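Local coordinates for protein diketoreductase (PDB 4E12) that reduces dicarbonyl compounds with NADH and probably also oxidises (3S)-3-hydroxyacyl-CoA with NAD(+), at residues V53-V58 and H147-N151. Residue numbers count along the deposited sequence, not the author numbering.
With SO4 (sulfate ion), chain J.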
# COMPACT_ATOMS: atom_id res chain seq x y z
N VAL A 53 6.56 5.77 -29.20
CA VAL A 53 5.68 5.49 -28.07
C VAL A 53 4.65 6.61 -27.93
O VAL A 53 3.45 6.35 -27.77
CB VAL A 53 6.48 5.42 -26.74
CG1 VAL A 53 5.54 5.13 -25.58
CG2 VAL A 53 7.58 4.39 -26.84
N TYR A 54 5.11 7.85 -27.96
CA TYR A 54 4.19 8.97 -27.82
C TYR A 54 3.11 8.96 -28.87
O TYR A 54 1.92 9.06 -28.54
CB TYR A 54 4.92 10.31 -27.83
CG TYR A 54 5.46 10.69 -26.47
CD1 TYR A 54 5.19 11.95 -25.93
CD2 TYR A 54 6.23 9.80 -25.73
CE1 TYR A 54 5.68 12.30 -24.67
CE2 TYR A 54 6.72 10.13 -24.48
CZ TYR A 54 6.45 11.39 -23.96
OH TYR A 54 6.94 11.72 -22.73
N GLU A 55 3.50 8.83 -30.12
CA GLU A 55 2.51 8.85 -31.19
C GLU A 55 1.42 7.79 -30.99
O GLU A 55 0.29 7.99 -31.43
CB GLU A 55 3.17 8.86 -32.58
CG GLU A 55 4.12 7.73 -32.90
CD GLU A 55 5.08 8.08 -34.04
OE1 GLU A 55 5.01 9.21 -34.58
OE2 GLU A 55 5.91 7.23 -34.41
N LYS A 56 1.73 6.70 -30.28
CA LYS A 56 0.71 5.68 -30.01
C LYS A 56 0.06 5.84 -28.63
O LYS A 56 -1.10 5.45 -28.45
CB LYS A 56 1.31 4.27 -30.10
CG LYS A 56 1.96 3.92 -31.44
CD LYS A 56 0.98 3.94 -32.60
CE LYS A 56 1.71 3.67 -33.92
NZ LYS A 56 0.81 3.77 -35.10
N GLU A 57 0.78 6.42 -27.67
CA GLU A 57 0.31 6.42 -26.27
C GLU A 57 -0.08 7.80 -25.71
O GLU A 57 -0.74 7.88 -24.67
CB GLU A 57 1.37 5.81 -25.36
CG GLU A 57 1.76 4.38 -25.67
CD GLU A 57 0.64 3.40 -25.39
OE1 GLU A 57 -0.33 3.79 -24.71
OE2 GLU A 57 0.74 2.24 -25.84
N VAL A 58 0.33 8.88 -26.35
CA VAL A 58 0.21 10.17 -25.67
C VAL A 58 -0.68 11.13 -26.45
O VAL A 58 -0.47 11.35 -27.64
CB VAL A 58 1.61 10.81 -25.41
CG1 VAL A 58 1.46 12.17 -24.79
CG2 VAL A 58 2.45 9.91 -24.49
N HIS A 147 8.65 5.94 -17.16
CA HIS A 147 7.46 6.10 -18.00
C HIS A 147 6.70 7.37 -17.64
O HIS A 147 5.52 7.32 -17.28
CB HIS A 147 6.57 4.86 -17.93
CG HIS A 147 7.21 3.63 -18.49
ND1 HIS A 147 6.49 2.57 -18.99
CD2 HIS A 147 8.52 3.29 -18.62
CE1 HIS A 147 7.32 1.63 -19.41
NE2 HIS A 147 8.56 2.04 -19.19
N VAL A 148 7.38 8.50 -17.78
CA VAL A 148 6.87 9.79 -17.33
C VAL A 148 5.59 10.21 -18.05
O VAL A 148 4.81 10.99 -17.50
CB VAL A 148 7.92 10.93 -17.50
CG1 VAL A 148 9.22 10.57 -16.78
CG2 VAL A 148 8.16 11.21 -18.98
N TRP A 149 5.38 9.72 -19.26
CA TRP A 149 4.20 10.11 -20.02
C TRP A 149 2.94 9.54 -19.37
O TRP A 149 1.85 10.11 -19.50
CB TRP A 149 4.29 9.65 -21.48
CG TRP A 149 4.41 8.17 -21.63
CD1 TRP A 149 3.38 7.26 -21.72
CD2 TRP A 149 5.62 7.42 -21.69
NE1 TRP A 149 3.89 5.99 -21.82
CE2 TRP A 149 5.26 6.06 -21.80
CE3 TRP A 149 6.98 7.76 -21.65
CZ2 TRP A 149 6.22 5.03 -21.87
CZ3 TRP A 149 7.93 6.75 -21.72
CH2 TRP A 149 7.54 5.40 -21.83
N VAL A 150 3.08 8.42 -18.66
CA VAL A 150 1.95 7.75 -18.01
C VAL A 150 1.99 7.88 -16.48
O VAL A 150 0.99 8.26 -15.85
CB VAL A 150 1.83 6.27 -18.46
CG1 VAL A 150 3.12 5.51 -18.16
CG2 VAL A 150 0.65 5.61 -17.79
N ASN A 151 3.13 7.57 -15.88
CA ASN A 151 3.30 7.78 -14.44
C ASN A 151 3.83 9.19 -14.29
O ASN A 151 5.03 9.40 -14.11
CB ASN A 151 4.31 6.78 -13.89
CG ASN A 151 3.92 5.35 -14.18
OD1 ASN A 151 2.73 5.01 -14.14
ND2 ASN A 151 4.90 4.51 -14.50
S SO4 J . 12.24 0.99 -19.63
O1 SO4 J . 11.74 2.38 -19.52
O2 SO4 J . 13.21 0.92 -20.74
O3 SO4 J . 11.11 0.08 -19.88
O4 SO4 J . 12.91 0.61 -18.36
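In the Rossmann-type NAD-binding domain, the C-terminal turn of helix 37-57 meets the loop between strands 139-144 and 153-158, and Trp149 fills the gap between them. Its indole lies across the helix end. Val53 CG1 sits over one face, 4.2 Å from the centroid of the six-membered ring, a CH-pi contact, and 3.8 Å from Trp149 CZ2. The Tyr54 ring meets the indole obliquely, planes at 63°, with Tyr54 CE2 3.7 Å from Trp149 CE3. Val58, where the chain leaves helical geometry, brings CG2 to 3.5 Å from Trp149 CB. Tyr54 OH passes 3.6 Å from Trp149 CB and 4.0 Å from Val148 CG2, but its hydrogen bond goes to Gln22 of helix 14-25. That helix underlies both segments: Phe21 and Phe25 meet Tyr54 edge-to-face, and Gln18 accepts from Val148 N. On the loop, Val150 N and Asn151 N both bond to His147 O, at 3.0 and 2.8 Å, closing a tight turn that carries Trp149. His147 does not touch the helix; its NE2 donates to O3 of a sulfate, probably from the crystallisation liquor, at 3.3 Å. With Val148 close to the NAD(+)-binding residues Leu15 and Asn120, this is aromatic-aliphatic packing of a helix end on a loop bordering a Rossmann cofactor site.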